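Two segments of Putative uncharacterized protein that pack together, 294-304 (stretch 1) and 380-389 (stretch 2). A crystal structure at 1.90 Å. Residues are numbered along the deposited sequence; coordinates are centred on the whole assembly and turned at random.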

# COMPACT_ATOMS: atom_id res chain seq x y z
N THR A 294 3.43 -26.31 -1.54
CA THR A 294 2.06 -26.46 -1.11
C THR A 294 1.95 -26.23 0.39
O THR A 294 2.90 -26.43 1.14
CB THR A 294 1.49 -27.85 -1.46
OG1 THR A 294 2.16 -28.86 -0.69
CG2 THR A 294 1.67 -28.14 -2.94
N PHE A 295 0.77 -25.78 0.81
CA PHE A 295 0.48 -25.59 2.22
C PHE A 295 -1.02 -25.62 2.44
O PHE A 295 -1.80 -25.35 1.52
CB PHE A 295 1.07 -24.27 2.73
CG PHE A 295 0.60 -23.06 1.97
CD1 PHE A 295 -0.56 -22.40 2.34
CD2 PHE A 295 1.32 -22.58 0.89
CE1 PHE A 295 -0.99 -21.28 1.64
CE2 PHE A 295 0.90 -21.46 0.19
CZ PHE A 295 -0.26 -20.82 0.56
N TYR A 296 -1.41 -25.96 3.66
CA TYR A 296 -2.80 -25.90 4.08
C TYR A 296 -3.10 -24.52 4.65
O TYR A 296 -2.24 -23.89 5.27
CB TYR A 296 -3.08 -26.99 5.13
CG TYR A 296 -4.30 -26.74 5.99
CD1 TYR A 296 -4.21 -25.99 7.16
CD2 TYR A 296 -5.53 -27.29 5.66
CE1 TYR A 296 -5.32 -25.76 7.95
CE2 TYR A 296 -6.65 -27.07 6.45
CZ TYR A 296 -6.54 -26.31 7.59
OH TYR A 296 -7.64 -26.09 8.39
N THR A 297 -4.32 -24.04 4.43
CA THR A 297 -4.76 -22.78 5.03
C THR A 297 -6.26 -22.79 5.25
O THR A 297 -7.01 -23.37 4.46
CB THR A 297 -4.37 -21.57 4.15
OG1 THR A 297 -4.91 -20.37 4.71
CG2 THR A 297 -4.90 -21.74 2.73
N ASP A 298 -6.71 -22.15 6.33
CA ASP A 298 -8.13 -21.97 6.60
C ASP A 298 -8.59 -20.59 6.15
O ASP A 298 -9.67 -20.15 6.51
CB ASP A 298 -8.42 -22.16 8.09
CG ASP A 298 -7.72 -21.14 8.96
OD1 ASP A 298 -6.69 -20.58 8.51
OD2 ASP A 298 -8.19 -20.89 10.09
N LEU A 299 -7.75 -19.91 5.37
CA LEU A 299 -8.01 -18.53 5.00
C LEU A 299 -9.35 -18.37 4.28
O LEU A 299 -10.08 -17.41 4.53
CB LEU A 299 -6.88 -18.00 4.11
CG LEU A 299 -7.06 -16.57 3.61
CD1 LEU A 299 -6.98 -15.59 4.77
CD2 LEU A 299 -6.03 -16.24 2.54
N PHE A 300 -9.68 -19.30 3.39
CA PHE A 300 -10.87 -19.14 2.57
C PHE A 300 -12.15 -19.36 3.37
O PHE A 300 -13.24 -19.08 2.88
CB PHE A 300 -10.81 -20.09 1.37
CG PHE A 300 -9.76 -19.71 0.37
CD1 PHE A 300 -10.04 -18.82 -0.64
CD2 PHE A 300 -8.48 -20.23 0.47
CE1 PHE A 300 -9.07 -18.45 -1.55
CE2 PHE A 300 -7.51 -19.87 -0.44
CZ PHE A 300 -7.80 -18.98 -1.45
N GLN A 301 -12.01 -19.83 4.61
CA GLN A 301 -13.15 -20.00 5.51
C GLN A 301 -13.42 -18.74 6.33
O GLN A 301 -14.44 -18.64 7.01
CB GLN A 301 -12.92 -21.20 6.44
CG GLN A 301 -12.52 -22.47 5.72
CD GLN A 301 -13.46 -22.82 4.57
OE1 GLN A 301 -13.01 -23.19 3.49
NE2 GLN A 301 -14.76 -22.70 4.81
N THR A 302 -12.49 -17.79 6.27
CA THR A 302 -12.60 -16.52 6.97
C THR A 302 -13.18 -15.41 6.10
O THR A 302 -13.48 -14.32 6.58
CB THR A 302 -11.22 -16.03 7.44
OG1 THR A 302 -10.55 -15.34 6.37
CG2 THR A 302 -10.38 -17.20 7.91
N ALA A 303 -13.30 -15.70 4.81
CA ALA A 303 -13.51 -14.67 3.82
C ALA A 303 -14.87 -13.96 3.91
O ALA A 303 -15.04 -12.88 3.35
CB ALA A 303 -13.32 -15.26 2.45
N ASP A 304 -15.81 -14.56 4.63
CA ASP A 304 -17.15 -13.98 4.80
C ASP A 304 -17.85 -13.75 3.46
O ASP A 304 -18.47 -12.71 3.24
CB ASP A 304 -17.07 -12.66 5.59
CG ASP A 304 -18.43 -12.18 6.09
OD1 ASP A 304 -19.31 -13.03 6.36
OD2 ASP A 304 -18.63 -10.95 6.20
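Stretch 2 (380-389) FLKMESGTYS

Stretch 2 runs as an extended strand from Phe-380 to Glu-384, turns through Ser-385, Gly-386 and Thr-387, and resumes as a strand at Tyr-388. The backbone bond from Ser-385 N to Tyr-388 O (2.8 Å) closes this turn. Stretch 1 leaves its own strand after Tyr-296 and coils from Leu-299 to Ala-303 with helical phi/psi angles. From Phe-295 to Ala-303 and from Leu-381 to Ser-385 the two chains run in roughly the same direction and draw together: the CA atoms of Phe-295 and Leu-381 are 11.8 Å apart, whereas those of Ala-303 and Ser-385 are separated by 5.3 Å. Long side chains span the wide end; at the narrow end Ser-385 CB comes within 4.0 Å of Ala-303 CA.

Strand alternation turns Leu-381 and Met-383 toward stretch 1, with Lys-382 out of reach of it. At the wide end Phe-295, with chi1 in p, extends its ring so that CZ lies 3.9 Å from Leu-381 CD2 and 4.1 Å from Met-383 SD; both approach the ring edge near its plane. Met-383 adopts chi1 m, chi2 t and chi3 p. In this conformation its sulfur lies at the edge of the Phe-295 ring while its terminal methyl reaches a second phenylalanine, with CE 3.5 Å from Phe-300 CZ. The CA-to-CB bond of Phe-300 points away from stretch 2, but its chi1 of -69° (m) leaves the end of the ring near enough for this contact.

Leu-299 fills the middle of the contact. Its CA-to-CB bond points sideways, and the t, p rotamer brings both methyls against stretch 2: CD2 lies 3.5 Å from Met-383 CB, and CD1 lies 3.6 Å from Tyr-388 CB. The side chain thus bridges the two strand segments on either side of the turn.

Polar contacts take over at Thr-302. With chi1 in p, its hydroxyl donates back to the backbone, OG1 to Leu-299 O at 2.8 Å, and accepts a hydrogen bond from Ser-385 OG to Thr-302 OG1 at 3.0 Å. The p rotamer of Ser-385 also lets its OG accept from Tyr-388 N at 3.1 Å and, weakly, from Thr-387 N at 3.3 Å, so one hydroxyl both braces the turn and ties it to stretch 1. The methyl of Thr-302 is directed over one face of the Tyr-388 ring, where CG2 sits 3.7 Å from the ring centroid in a CH-pi contact. Between Ala-303 and Gly-386, a water donates to Ala-303 O (3.2 Å from the water oxygen) and accepts from Gly-386 N (3.1 Å), linking the two backbones.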

# COMPACT_ATOMS: atom_id res chain seq x y z
N PHE A 380 7.86 -13.92 -2.21
CA PHE A 380 6.90 -13.62 -1.16
C PHE A 380 5.48 -13.77 -1.68
O PHE A 380 5.13 -13.18 -2.70
CB PHE A 380 7.10 -12.21 -0.62
CG PHE A 380 6.20 -11.87 0.53
CD1 PHE A 380 6.27 -12.58 1.71
CD2 PHE A 380 5.27 -10.84 0.43
CE1 PHE A 380 5.44 -12.28 2.77
CE2 PHE A 380 4.44 -10.53 1.48
CZ PHE A 380 4.53 -11.25 2.66
N LEU A 381 4.68 -14.56 -0.98
CA LEU A 381 3.27 -14.73 -1.30
C LEU A 381 2.44 -14.24 -0.13
O LEU A 381 2.63 -14.69 1.00
CB LEU A 381 2.94 -16.19 -1.58
CG LEU A 381 1.45 -16.55 -1.71
CD1 LEU A 381 0.85 -15.88 -2.94
CD2 LEU A 381 1.27 -18.05 -1.75
N LYS A 382 1.53 -13.31 -0.39
CA LYS A 382 0.58 -12.89 0.62
C LYS A 382 -0.83 -13.18 0.12
O LYS A 382 -1.15 -12.94 -1.04
CB LYS A 382 0.72 -11.41 0.96
CG LYS A 382 -0.26 -10.95 2.03
CD LYS A 382 0.07 -9.57 2.58
CE LYS A 382 -0.11 -8.50 1.53
NZ LYS A 382 -0.01 -7.13 2.13
N MET A 383 -1.64 -13.73 1.01
CA MET A 383 -3.04 -14.01 0.74
C MET A 383 -3.84 -13.43 1.89
O MET A 383 -3.52 -13.65 3.05
CB MET A 383 -3.27 -15.52 0.59
CG MET A 383 -2.49 -16.15 -0.55
SD MET A 383 -2.82 -17.91 -0.80
CE MET A 383 -4.53 -17.86 -1.33
N GLU A 384 -4.88 -12.65 1.56
CA GLU A 384 -5.61 -11.92 2.59
C GLU A 384 -7.09 -11.80 2.27
O GLU A 384 -7.49 -11.64 1.12
CB GLU A 384 -5.02 -10.52 2.76
CG GLU A 384 -4.99 -9.70 1.47
CD GLU A 384 -4.20 -8.42 1.60
OE1 GLU A 384 -4.31 -7.75 2.64
OE2 GLU A 384 -3.47 -8.07 0.64
N SER A 385 -7.89 -11.87 3.33
CA SER A 385 -9.29 -11.50 3.30
C SER A 385 -9.41 -10.14 3.97
O SER A 385 -8.41 -9.45 4.16
CB SER A 385 -10.14 -12.53 4.02
OG SER A 385 -9.74 -12.62 5.38
N GLY A 386 -10.62 -9.78 4.35
CA GLY A 386 -10.84 -8.55 5.09
C GLY A 386 -10.35 -8.61 6.52
O GLY A 386 -10.05 -7.58 7.12
N THR A 387 -10.26 -9.82 7.07
CA THR A 387 -10.00 -10.01 8.49
C THR A 387 -8.76 -10.86 8.81
O THR A 387 -8.32 -10.91 9.96
CB THR A 387 -11.20 -10.67 9.18
OG1 THR A 387 -11.49 -11.92 8.53
CG2 THR A 387 -12.42 -9.77 9.10
N TYR A 388 -8.19 -11.50 7.79
CA TYR A 388 -7.00 -12.35 7.93
C TYR A 388 -6.00 -12.10 6.80
O TYR A 388 -6.40 -11.88 5.66
CB TYR A 388 -7.35 -13.83 7.91
CG TYR A 388 -8.01 -14.38 9.15
CD1 TYR A 388 -9.35 -14.14 9.41
CD2 TYR A 388 -7.30 -15.17 10.05
CE1 TYR A 388 -9.96 -14.66 10.53
CE2 TYR A 388 -7.90 -15.69 11.17
CZ TYR A 388 -9.23 -15.43 11.41
OH TYR A 388 -9.83 -15.95 12.53
N SER A 389 -4.71 -12.17 7.13
CA SER A 389 -3.67 -12.16 6.12
C SER A 389 -2.59 -13.18 6.48
O SER A 389 -2.25 -13.36 7.65
CB SER A 389 -3.04 -10.78 5.97
OG SER A 389 -2.41 -10.37 7.17
O HOH W 1 -12.94 -11.18 5.60
O HOH W 2 -12.62 -11.01 2.29